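Local coordinates for Thg1-like uncharacterized protein (Bacillus thuringiensis, PDB 4KGM) that probably adds nucleotides to the 5' end of tRNA, as a bacterial tRNA(His) guanylyltransferase (Thg1)-like enzyme with a polymerase palm-like catalytic domain that binds ATP and magnesium, at residues 66-74 / 197-205; 49-60 / 107-116. All coordinates share one frame; numbering follows the deposited sequence.

Contact 1. Residues 66-74 / 197-205; sequences GAKLVYHQS and KRGICIIKE. With ATP (adenosine-5'-triphosphate), chain E.
Val70 and Ile202 exchange two backbone bonds, Val70 N to Ile202 O at 3.3 Å and Ile202 N to Val70 O at 2.7 Å, which fix the antiparallel register of strands 67-73 and 200-205. His72 and Ile200 form the next hydrogen-bonded pair, with His72 N donating to Ile200 O at 2.9 Å; between the two pairs, Tyr71 faces Cys201 at a non-hydrogen-bonded position. Farther along, one water bridges Lys68 O and Lys204 N, carrying the pairing on where the strands no longer bond directly.

The tyrosine hydroxyl supplies the side-chain bond of the contact. With CG anti to the backbone N (chi1 173°), the Tyr71 ring reaches along the neighbouring strand toward its start, and OH donates to Arg198 O at 2.6 Å. It arrives from above that carbonyl's plane, 55° out of it. This ties the strand to the end of helix 194-198, just where Gly199, with positive phi, turns the chain from helix into strand.

Sulfur and apolar contacts fill the same face. Cys201 SG lies at the edge of the Tyr71 ring, 3.7 Å from CD1, in a sulfur-aromatic contact, and equally close to Leu69 CD2. The other branch of the leucine, CD1, meets Ile203 CD1 at 3.9 Å. On the opposite face, Val70 and Ile202 touch through their CB atoms.

These are two adjacent inner strands of the antiparallel sheet in the palm-like domain, flanked by strand 76-81 beside 67-73 and strand 215-220 beside 200-206. Helix 140-160 packs on Leu69 and Tyr71, and helix 231-237 on Leu69, Cys201 and Ile203; helix 47-63 covers the other face at Val70, Ile200 and Ile202.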
loop_
_atom_site.group_PDB
_atom_site.type_symbol
_atom_site.label_atom_id
_atom_site.label_comp_id
_atom_site.label_asym_id
_atom_site.label_seq_id
_atom_site.Cartn_x
_atom_site.Cartn_y
_atom_site.Cartn_z
ATOM N N GLY A 66 -11.296 -6.467 -19.808
ATOM C CA GLY A 66 -10.799 -7.744 -19.329
ATOM C C GLY A 66 -11.802 -8.553 -18.526
ATOM O O GLY A 66 -11.462 -9.609 -17.991
ATOM N N ALA A 67 -13.037 -8.066 -18.437
ATOM C CA ALA A 67 -14.081 -8.760 -17.684
ATOM C C ALA A 67 -14.435 -10.101 -18.325
ATOM O O ALA A 67 -14.757 -10.172 -19.510
ATOM C CB ALA A 67 -15.320 -7.888 -17.553
ATOM N N LYS A 68 -14.370 -11.163 -17.528
ATOM C CA LYS A 68 -14.612 -12.510 -18.027
ATOM C C LYS A 68 -15.876 -13.126 -17.437
ATOM O O LYS A 68 -16.615 -13.825 -18.128
ATOM C CB LYS A 68 -13.408 -13.406 -17.730
ATOM C CG LYS A 68 -12.151 -13.020 -18.492
ATOM C CD LYS A 68 -12.316 -13.273 -19.980
ATOM C CE LYS A 68 -11.128 -12.745 -20.767
ATOM N NZ LYS A 68 -11.072 -11.257 -20.752
ATOM N N LEU A 69 -16.121 -12.864 -16.159
ATOM C CA LEU A 69 -17.268 -13.449 -15.480
ATOM C C LEU A 69 -17.759 -12.562 -14.341
ATOM O O LEU A 69 -16.966 -11.937 -13.637
ATOM C CB LEU A 69 -16.918 -14.848 -14.957
ATOM C CG LEU A 69 -18.033 -15.702 -14.347
ATOM C CD1 LEU A 69 -17.823 -17.166 -14.695
ATOM C CD2 LEU A 69 -18.098 -15.530 -12.835
ATOM N N VAL A 70 -19.076 -12.511 -14.174
ATOM C CA VAL A 70 -19.682 -11.802 -13.057
ATOM C C VAL A 70 -20.559 -12.767 -12.269
ATOM O O VAL A 70 -21.264 -13.585 -12.852
ATOM C CB VAL A 70 -20.541 -10.623 -13.537
ATOM C CG1 VAL A 70 -21.046 -9.821 -12.349
ATOM C CG2 VAL A 70 -19.744 -9.735 -14.485
ATOM N N TYR A 71 -20.507 -12.677 -10.945
ATOM C CA TYR A 71 -21.335 -13.524 -10.095
ATOM C C TYR A 71 -22.194 -12.697 -9.145
ATOM O O TYR A 71 -21.680 -11.867 -8.395
ATOM C CB TYR A 71 -20.466 -14.499 -9.297
ATOM C CG TYR A 71 -21.237 -15.287 -8.264
ATOM C CD1 TYR A 71 -22.019 -16.375 -8.632
ATOM C CD2 TYR A 71 -21.184 -14.945 -6.918
ATOM C CE1 TYR A 71 -22.727 -17.098 -7.691
ATOM C CE2 TYR A 71 -21.887 -15.661 -5.971
ATOM C CZ TYR A 71 -22.657 -16.738 -6.363
ATOM O OH TYR A 71 -23.359 -17.455 -5.420
ATOM N N HIS A 72 -23.503 -12.929 -9.177
ATOM C CA HIS A 72 -24.411 -12.225 -8.277
ATOM C C HIS A 72 -24.992 -13.117 -7.187
ATOM O O HIS A 72 -25.290 -14.291 -7.411
ATOM C CB HIS A 72 -25.555 -11.557 -9.039
ATOM C CG HIS A 72 -26.617 -10.998 -8.142
ATOM N ND1 HIS A 72 -27.835 -11.614 -7.953
ATOM C CD2 HIS A 72 -26.626 -9.897 -7.353
ATOM C CE1 HIS A 72 -28.557 -10.907 -7.102
ATOM N NE2 HIS A 72 -27.846 -9.861 -6.722
ATOM N N GLN A 73 -25.149 -12.531 -6.006
ATOM C CA GLN A 73 -25.814 -13.170 -4.882
ATOM C C GLN A 73 -26.178 -12.092 -3.868
ATOM O O GLN A 73 -25.347 -11.246 -3.539
ATOM C CB GLN A 73 -24.910 -14.226 -4.245
ATOM C CG GLN A 73 -25.202 -14.482 -2.780
ATOM C CD GLN A 73 -24.198 -13.818 -1.864
ATOM O OE1 GLN A 73 -24.552 -12.972 -1.044
ATOM N NE2 GLN A 73 -22.934 -14.205 -1.994
ATOM N N SER A 74 -27.421 -12.119 -3.391
ATOM C CA SER A 74 -27.923 -11.105 -2.465
ATOM C C SER A 74 -27.700 -9.692 -3.001
ATOM O O SER A 74 -28.192 -9.339 -4.072
ATOM C CB SER A 74 -27.272 -11.254 -1.086
ATOM O OG SER A 74 -27.395 -12.577 -0.599
ATOM N N LYS A 197 -30.925 -20.230 -4.455
ATOM C CA LYS A 197 -30.195 -21.182 -3.626
ATOM C C LYS A 197 -28.698 -20.888 -3.560
ATOM O O LYS A 197 -28.099 -20.931 -2.486
ATOM C CB LYS A 197 -30.428 -22.612 -4.122
ATOM N N ARG A 198 -28.095 -20.589 -4.707
ATOM C CA ARG A 198 -26.649 -20.400 -4.774
ATOM C C ARG A 198 -26.230 -19.287 -5.737
ATOM O O ARG A 198 -25.090 -19.259 -6.203
ATOM C CB ARG A 198 -25.968 -21.711 -5.176
ATOM C CG ARG A 198 -26.422 -22.245 -6.526
ATOM C CD ARG A 198 -25.572 -23.421 -6.973
ATOM N NE ARG A 198 -25.952 -23.893 -8.301
ATOM C CZ ARG A 198 -26.788 -24.903 -8.523
ATOM N NH1 ARG A 198 -27.329 -25.554 -7.503
ATOM N NH2 ARG A 198 -27.079 -25.263 -9.765
ATOM N N GLY A 199 -27.152 -18.375 -6.033
ATOM C CA GLY A 199 -26.872 -17.269 -6.934
ATOM C C GLY A 199 -26.629 -17.720 -8.362
ATOM O O GLY A 199 -26.707 -18.911 -8.665
ATOM N N ILE A 200 -26.334 -16.769 -9.244
ATOM C CA ILE A 200 -26.044 -17.087 -10.639
ATOM C C ILE A 200 -24.870 -16.288 -11.195
ATOM O O ILE A 200 -24.399 -15.337 -10.570
ATOM C CB ILE A 200 -27.278 -16.881 -11.548
ATOM C CG1 ILE A 200 -28.053 -15.625 -11.137
ATOM C CG2 ILE A 200 -28.184 -18.101 -11.502
ATOM C CD1 ILE A 200 -27.491 -14.333 -11.695
ATOM N N CYS A 201 -24.411 -16.679 -12.378
ATOM C CA CYS A 201 -23.322 -15.982 -13.048
ATOM C C CYS A 201 -23.800 -15.263 -14.304
ATOM O O CYS A 201 -24.875 -15.553 -14.830
ATOM C CB CYS A 201 -22.197 -16.954 -13.410
ATOM S SG CYS A 201 -21.129 -17.416 -12.035
ATOM N N ILE A 202 -22.989 -14.319 -14.769
ATOM C CA ILE A 202 -23.242 -13.621 -16.023
ATOM C C ILE A 202 -22.063 -13.861 -16.955
ATOM O O ILE A 202 -20.945 -13.434 -16.672
ATOM C CB ILE A 202 -23.397 -12.109 -15.804
ATOM C CG1 ILE A 202 -24.386 -11.835 -14.669
ATOM C CG2 ILE A 202 -23.828 -11.426 -17.091
ATOM C CD1 ILE A 202 -25.771 -12.362 -14.922
ATOM N N ILE A 203 -22.314 -14.553 -18.061
ATOM C CA ILE A 203 -21.257 -14.919 -18.996
ATOM C C ILE A 203 -21.592 -14.438 -20.403
ATOM O O ILE A 203 -22.759 -14.395 -20.789
ATOM C CB ILE A 203 -21.031 -16.453 -19.013
ATOM C CG1 ILE A 203 -20.662 -16.955 -17.617
ATOM C CG2 ILE A 203 -19.940 -16.845 -20.001
ATOM C CD1 ILE A 203 -20.117 -18.364 -17.609
ATOM N N LYS A 204 -20.566 -14.057 -21.158
ATOM C CA LYS A 204 -20.736 -13.721 -22.562
ATOM C C LYS A 204 -21.165 -14.957 -23.346
ATOM O O LYS A 204 -20.476 -15.977 -23.339
ATOM C CB LYS A 204 -19.437 -13.159 -23.141
ATOM C CG LYS A 204 -19.503 -12.855 -24.629
ATOM C CD LYS A 204 -18.193 -12.273 -25.135
ATOM C CE LYS A 204 -17.862 -10.966 -24.435
ATOM N NZ LYS A 204 -16.573 -10.395 -24.911
ATOM N N GLU A 205 -22.312 -14.864 -24.012
ATOM C CA GLU A 205 -22.818 -15.966 -24.817
ATOM C C GLU A 205 -22.713 -15.630 -26.300
ATOM O O GLU A 205 -22.962 -14.494 -26.705
ATOM C CB GLU A 205 -24.268 -16.283 -24.448
HETATM P PG ATP E . -23.792 -3.142 4.864
HETATM O O1G ATP E . -23.102 -4.085 5.820
HETATM O O2G ATP E . -23.533 -1.677 5.127
HETATM O O3G ATP E . -23.651 -3.536 3.413
HETATM P PB ATP E . -26.255 -4.498 4.564
HETATM O O1B ATP E . -26.193 -4.398 3.058
HETATM O O2B ATP E . -27.603 -4.467 5.242
HETATM O O3B ATP E . -25.358 -3.327 5.213
HETATM P PA ATP E . -25.665 -7.189 4.180
HETATM O O1A ATP E . -25.197 -8.360 5.009
HETATM O O2A ATP E . -25.076 -6.935 2.813
HETATM O O3A ATP E . -25.511 -5.842 5.046
HETATM O "O5'" ATP E . -27.267 -7.257 4.027
HETATM C "C5'" ATP E . -27.873 -7.652 2.799
HETATM C "C4'" ATP E . -29.381 -7.467 2.908
HETATM O "O4'" ATP E . -29.984 -7.396 1.614
HETATM C "C3'" ATP E . -30.040 -8.621 3.647
HETATM O "O3'" ATP E . -30.524 -8.173 4.916
HETATM C "C2'" ATP E . -31.199 -9.061 2.773
HETATM O "O2'" ATP E . -32.419 -9.043 3.522
HETATM C "C1'" ATP E . -31.255 -8.047 1.641
HETATM N N9 ATP E . -31.538 -8.714 0.343
HETATM C C8 ATP E . -30.628 -9.266 -0.481
HETATM N N7 ATP E . -31.220 -9.789 -1.585
HETATM C C5 ATP E . -32.543 -9.569 -1.478
HETATM C C6 ATP E . -33.746 -9.861 -2.293
HETATM N N6 ATP E . -33.649 -10.510 -3.479
HETATM N N1 ATP E . -34.942 -9.456 -1.813
HETATM C C2 ATP E . -35.052 -8.810 -0.638
HETATM N N3 ATP E . -34.006 -8.513 0.153
HETATM C C4 ATP E . -32.747 -8.860 -0.206
HETATM O O HOH W 1 -17.791 -14.313 -20.514
#

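Contact 2. Residues 49-60 / 107-116; sequences LAEAFWETCKYL and MATAKFNEVM. With ATP (adenosine-5'-triphosphate), chain E.
Ala52 O is gripped twice within its own helix, by Thr56 N and by Thr56 OG1 at 2.7 Å, and the hydroxyl so anchored lies in the plane of the Phe112 ring, at its edge, 3.5 Å from Phe112 CB. Phe112 is the knob of this helix pair: it enters a hole formed by Leu49, Ala52, Phe53 and Thr56. Its CG stands anti to the backbone N (chi1 -171°), which sends the ring edge-on to Phe53, with Phe112 CE1 sitting 3.4 Å above the centre of the Phe53 ring and the planes at 51°. Leu49 CD1 meets Phe112 CZ at 3.5 Å, while Met116 SD rests against Ala52 CB.

Toward the other end, Lys111 bends at chi2 and chi3 so that CE lies over one face of Tyr59 in a CH-pi contact, 3.9 Å from the ring centroid. Its NZ is held by Glu114 OE2 in a salt bridge of 2.6 Å. Leu60 CD2 packs on Met107 CB.

The segments cross at 140°. Helix 47-63 also rests on strand 76-81 through Phe53, Cys57 and Leu60, whereas helix 97-119 meets a second subunit, Glu114 pairing with Arg117 of that neighbouring chain.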
loop_
_atom_site.group_PDB
_atom_site.type_symbol
_atom_site.label_atom_id
_atom_site.label_comp_id
_atom_site.label_asym_id
_atom_site.label_seq_id
_atom_site.Cartn_x
_atom_site.Cartn_y
_atom_site.Cartn_z
ATOM N N LEU A 49 -35.991 -6.924 -7.739
ATOM C CA LEU A 49 -34.702 -6.502 -7.208
ATOM C C LEU A 49 -33.569 -7.323 -7.814
ATOM O O LEU A 49 -32.539 -6.778 -8.215
ATOM C CB LEU A 49 -34.683 -6.636 -5.684
ATOM C CG LEU A 49 -33.386 -6.219 -4.990
ATOM C CD1 LEU A 49 -33.179 -4.718 -5.098
ATOM C CD2 LEU A 49 -33.383 -6.663 -3.537
ATOM N N ALA A 50 -33.770 -8.634 -7.883
ATOM C CA ALA A 50 -32.765 -9.538 -8.423
ATOM C C ALA A 50 -32.474 -9.256 -9.896
ATOM O O ALA A 50 -31.325 -9.307 -10.327
ATOM C CB ALA A 50 -33.194 -10.983 -8.231
ATOM N N GLU A 51 -33.517 -8.952 -10.664
ATOM C CA GLU A 51 -33.357 -8.659 -12.086
ATOM C C GLU A 51 -32.737 -7.285 -12.320
ATOM O O GLU A 51 -32.268 -6.984 -13.419
ATOM C CB GLU A 51 -34.696 -8.768 -12.819
ATOM C CG GLU A 51 -35.195 -10.194 -12.980
ATOM C CD GLU A 51 -36.504 -10.275 -13.739
ATOM O OE1 GLU A 51 -36.984 -9.225 -14.218
ATOM O OE2 GLU A 51 -37.053 -11.392 -13.857
ATOM N N ALA A 52 -32.746 -6.451 -11.285
ATOM C CA ALA A 52 -32.112 -5.141 -11.354
ATOM C C ALA A 52 -30.605 -5.291 -11.171
ATOM O O ALA A 52 -29.820 -4.533 -11.744
ATOM C CB ALA A 52 -32.691 -4.214 -10.300
ATOM N N PHE A 53 -30.210 -6.273 -10.365
ATOM C CA PHE A 53 -28.802 -6.606 -10.192
ATOM C C PHE A 53 -28.261 -7.276 -11.447
ATOM O O PHE A 53 -27.114 -7.053 -11.837
ATOM C CB PHE A 53 -28.604 -7.531 -8.990
ATOM C CG PHE A 53 -28.483 -6.808 -7.679
ATOM C CD1 PHE A 53 -27.308 -6.158 -7.337
ATOM C CD2 PHE A 53 -29.538 -6.790 -6.780
ATOM C CE1 PHE A 53 -27.192 -5.496 -6.131
ATOM C CE2 PHE A 53 -29.426 -6.131 -5.571
ATOM C CZ PHE A 53 -28.253 -5.481 -5.247
ATOM N N TRP A 54 -29.094 -8.097 -12.076
ATOM C CA TRP A 54 -28.687 -8.827 -13.271
ATOM C C TRP A 54 -28.422 -7.876 -14.433
ATOM O O TRP A 54 -27.504 -8.089 -15.222
ATOM C CB TRP A 54 -29.740 -9.869 -13.653
ATOM C CG TRP A 54 -29.981 -10.887 -12.580
ATOM C CD1 TRP A 54 -29.212 -11.113 -11.475
ATOM C CD2 TRP A 54 -31.075 -11.811 -12.502
ATOM N NE1 TRP A 54 -29.757 -12.120 -10.717
ATOM C CE2 TRP A 54 -30.900 -12.567 -11.326
ATOM C CE3 TRP A 54 -32.182 -12.074 -13.314
ATOM C CZ2 TRP A 54 -31.791 -13.567 -10.942
ATOM C CZ3 TRP A 54 -33.066 -13.069 -12.931
ATOM C CH2 TRP A 54 -32.864 -13.802 -11.757
ATOM N N GLU A 55 -29.229 -6.824 -14.530
ATOM C CA GLU A 55 -29.017 -5.798 -15.544
ATOM C C GLU A 55 -27.788 -4.970 -15.195
ATOM O O GLU A 55 -27.081 -4.486 -16.076
ATOM C CB GLU A 55 -30.247 -4.899 -15.675
ATOM C CG GLU A 55 -31.423 -5.570 -16.356
ATOM C CD GLU A 55 -31.087 -6.040 -17.758
ATOM O OE1 GLU A 55 -30.726 -5.190 -18.601
ATOM O OE2 GLU A 55 -31.175 -7.259 -18.017
ATOM N N THR A 56 -27.545 -4.813 -13.899
ATOM C CA THR A 56 -26.356 -4.123 -13.425
ATOM C C THR A 56 -25.120 -4.948 -13.763
ATOM O O THR A 56 -24.119 -4.418 -14.249
ATOM C CB THR A 56 -26.418 -3.878 -11.906
ATOM O OG1 THR A 56 -27.543 -3.043 -11.602
ATOM C CG2 THR A 56 -25.150 -3.200 -11.418
ATOM N N CYS A 57 -25.209 -6.252 -13.518
ATOM C CA CYS A 57 -24.120 -7.176 -13.812
ATOM C C CYS A 57 -23.732 -7.167 -15.286
ATOM O O CYS A 57 -22.556 -7.288 -15.623
ATOM C CB CYS A 57 -24.495 -8.594 -13.388
ATOM S SG CYS A 57 -24.512 -8.859 -11.608
ATOM N N LYS A 58 -24.723 -7.032 -16.160
ATOM C CA LYS A 58 -24.464 -6.951 -17.592
ATOM C C LYS A 58 -23.731 -5.657 -17.908
ATOM O O LYS A 58 -22.720 -5.658 -18.608
ATOM C CB LYS A 58 -25.771 -7.010 -18.386
ATOM C CG LYS A 58 -26.516 -8.335 -18.296
ATOM C CD LYS A 58 -27.773 -8.301 -19.153
ATOM C CE LYS A 58 -28.513 -9.627 -19.125
ATOM N NZ LYS A 58 -29.701 -9.609 -20.026
ATOM N N TYR A 59 -24.255 -4.556 -17.376
ATOM C CA TYR A 59 -23.694 -3.227 -17.589
ATOM C C TYR A 59 -22.230 -3.152 -17.160
ATOM O O TYR A 59 -21.422 -2.478 -17.797
ATOM C CB TYR A 59 -24.526 -2.193 -16.827
ATOM C CG TYR A 59 -24.100 -0.756 -17.025
ATOM C CD1 TYR A 59 -24.302 -0.111 -18.238
ATOM C CD2 TYR A 59 -23.517 -0.036 -15.989
ATOM C CE1 TYR A 59 -23.923 1.206 -18.418
ATOM C CE2 TYR A 59 -23.135 1.282 -16.160
ATOM C CZ TYR A 59 -23.341 1.898 -17.375
ATOM O OH TYR A 59 -22.962 3.211 -17.547
ATOM N N LEU A 60 -21.898 -3.852 -16.079
ATOM C CA LEU A 60 -20.533 -3.882 -15.567
ATOM C C LEU A 60 -19.605 -4.640 -16.510
ATOM O O LEU A 60 -18.533 -4.151 -16.868
ATOM C CB LEU A 60 -20.497 -4.517 -14.174
ATOM C CG LEU A 60 -21.062 -3.679 -13.027
ATOM C CD1 LEU A 60 -21.254 -4.531 -11.784
ATOM C CD2 LEU A 60 -20.147 -2.502 -12.730
ATOM N N MET A 107 -20.368 2.713 -11.545
ATOM C CA MET A 107 -21.103 2.083 -12.636
ATOM C C MET A 107 -22.275 1.270 -12.106
ATOM O O MET A 107 -23.381 1.339 -12.643
ATOM C CB MET A 107 -20.183 1.178 -13.458
ATOM C CG MET A 107 -19.259 1.917 -14.414
ATOM S SD MET A 107 -18.131 0.795 -15.267
ATOM C CE MET A 107 -17.300 1.939 -16.368
ATOM N N ALA A 108 -22.022 0.500 -11.053
ATOM C CA ALA A 108 -23.062 -0.307 -10.429
ATOM C C ALA A 108 -24.172 0.594 -9.899
ATOM O O ALA A 108 -25.351 0.309 -10.082
ATOM C CB ALA A 108 -22.480 -1.157 -9.309
ATOM N N THR A 109 -23.778 1.688 -9.256
ATOM C CA THR A 109 -24.722 2.654 -8.709
ATOM C C THR A 109 -25.604 3.276 -9.791
ATOM O O THR A 109 -26.818 3.400 -9.619
ATOM C CB THR A 109 -23.986 3.773 -7.951
ATOM O OG1 THR A 109 -23.239 3.207 -6.868
ATOM C CG2 THR A 109 -24.970 4.790 -7.401
ATOM N N ALA A 110 -24.989 3.660 -10.907
ATOM C CA ALA A 110 -25.704 4.336 -11.987
ATOM C C ALA A 110 -26.786 3.456 -12.611
ATOM O O ALA A 110 -27.946 3.859 -12.715
ATOM C CB ALA A 110 -24.727 4.816 -13.054
ATOM N N LYS A 111 -26.401 2.253 -13.022
ATOM C CA LYS A 111 -27.325 1.341 -13.683
ATOM C C LYS A 111 -28.429 0.863 -12.745
ATOM O O LYS A 111 -29.603 0.856 -13.118
ATOM C CB LYS A 111 -26.570 0.147 -14.279
ATOM C CG LYS A 111 -27.460 -0.906 -14.937
ATOM C CD LYS A 111 -28.393 -0.300 -15.983
ATOM C CE LYS A 111 -27.626 0.368 -17.115
ATOM N NZ LYS A 111 -28.536 1.056 -18.076
ATOM N N PHE A 112 -28.047 0.474 -11.532
ATOM C CA PHE A 112 -28.992 -0.067 -10.560
ATOM C C PHE A 112 -30.093 0.933 -10.221
ATOM O O PHE A 112 -31.279 0.607 -10.291
ATOM C CB PHE A 112 -28.263 -0.497 -9.286
ATOM C CG PHE A 112 -29.122 -1.264 -8.324
ATOM C CD1 PHE A 112 -29.253 -2.638 -8.438
ATOM C CD2 PHE A 112 -29.793 -0.615 -7.299
ATOM C CE1 PHE A 112 -30.040 -3.348 -7.554
ATOM C CE2 PHE A 112 -30.582 -1.322 -6.412
ATOM C CZ PHE A 112 -30.703 -2.689 -6.540
ATOM N N ASN A 113 -29.697 2.147 -9.853
ATOM C CA ASN A 113 -30.656 3.197 -9.536
ATOM C C ASN A 113 -31.584 3.505 -10.709
ATOM O O ASN A 113 -32.783 3.701 -10.518
ATOM C CB ASN A 113 -29.938 4.467 -9.074
ATOM C CG ASN A 113 -29.564 4.425 -7.604
ATOM O OD1 ASN A 113 -30.368 4.032 -6.757
ATOM N ND2 ASN A 113 -28.338 4.832 -7.292
ATOM N N GLU A 114 -31.028 3.536 -11.918
ATOM C CA GLU A 114 -31.813 3.802 -13.120
ATOM C C GLU A 114 -32.923 2.774 -13.319
ATOM O O GLU A 114 -34.088 3.129 -13.497
ATOM C CB GLU A 114 -30.916 3.827 -14.359
ATOM C CG GLU A 114 -31.693 3.811 -15.671
ATOM C CD GLU A 114 -30.795 3.722 -16.890
ATOM O OE1 GLU A 114 -30.448 4.781 -17.456
ATOM O OE2 GLU A 114 -30.441 2.592 -17.289
ATOM N N VAL A 115 -32.548 1.499 -13.290
ATOM C CA VAL A 115 -33.492 0.408 -13.493
ATOM C C VAL A 115 -34.533 0.343 -12.378
ATOM O O VAL A 115 -35.724 0.159 -12.634
ATOM C CB VAL A 115 -32.761 -0.949 -13.594
ATOM C CG1 VAL A 115 -33.754 -2.105 -13.557
ATOM C CG2 VAL A 115 -31.918 -1.002 -14.858
ATOM N N MET A 116 -34.080 0.509 -11.142
ATOM C CA MET A 116 -34.957 0.373 -9.987
ATOM C C MET A 116 -36.002 1.486 -9.916
ATOM O O MET A 116 -37.087 1.292 -9.372
ATOM C CB MET A 116 -34.139 0.327 -8.696
ATOM C CG MET A 116 -34.764 -0.522 -7.609
ATOM S SD MET A 116 -34.875 -2.264 -8.065
ATOM C CE MET A 116 -35.862 -2.893 -6.712
HETATM P PG ATP E . -23.792 -3.142 4.864
HETATM O O1G ATP E . -23.102 -4.085 5.820
HETATM O O2G ATP E . -23.533 -1.677 5.127
HETATM O O3G ATP E . -23.651 -3.536 3.413
HETATM P PB ATP E . -26.255 -4.498 4.564
HETATM O O1B ATP E . -26.193 -4.398 3.058
HETATM O O2B ATP E . -27.603 -4.467 5.242
HETATM O O3B ATP E . -25.358 -3.327 5.213
HETATM P PA ATP E . -25.665 -7.189 4.180
HETATM O O1A ATP E . -25.197 -8.360 5.009
HETATM O O2A ATP E . -25.076 -6.935 2.813
HETATM O O3A ATP E . -25.511 -5.842 5.046
HETATM O "O5'" ATP E . -27.267 -7.257 4.027
HETATM C "C5'" ATP E . -27.873 -7.652 2.799
HETATM C "C4'" ATP E . -29.381 -7.467 2.908
HETATM O "O4'" ATP E . -29.984 -7.396 1.614
HETATM C "C3'" ATP E . -30.040 -8.621 3.647
HETATM O "O3'" ATP E . -30.524 -8.173 4.916
HETATM C "C2'" ATP E . -31.199 -9.061 2.773
HETATM O "O2'" ATP E . -32.419 -9.043 3.522
HETATM C "C1'" ATP E . -31.255 -8.047 1.641
HETATM N N9 ATP E . -31.538 -8.714 0.343
HETATM C C8 ATP E . -30.628 -9.266 -0.481
HETATM N N7 ATP E . -31.220 -9.789 -1.585
HETATM C C5 ATP E . -32.543 -9.569 -1.478
HETATM C C6 ATP E . -33.746 -9.861 -2.293
HETATM N N6 ATP E . -33.649 -10.510 -3.479
HETATM N N1 ATP E . -34.942 -9.456 -1.813
HETATM C C2 ATP E . -35.052 -8.810 -0.638
HETATM N N3 ATP E . -34.006 -8.513 0.153
HETATM C C4 ATP E . -32.747 -8.860 -0.206
#

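In the fold
Contacts 1 and 2 have centres 13 Å apart and share an interface: helix segment 49-60 lies on the sheet face carrying Val70, His72, Ile200 and Ile202. His72 stacks on Phe53, with His72 NE2 3.3 Å from Phe53 CG, and meets Trp54 as well; Ile202 CG1 packs on Cys57 CB at 3.5 Å. Helix 47-63 thus packs on both the sheet and helix 97-119, whose Phe112 also reaches Phe128 of strand 128-134. Both contacts reach the ATP pocket at one end: Ser74 CA approaches ATP N7 at 3.7 Å, and Leu49 CD2 lies 3.5 Å from ATP C6. Asp75, in the turn between strands 67-73 and 76-81, binds both magnesium ions together with Asp30, and touches Phe53.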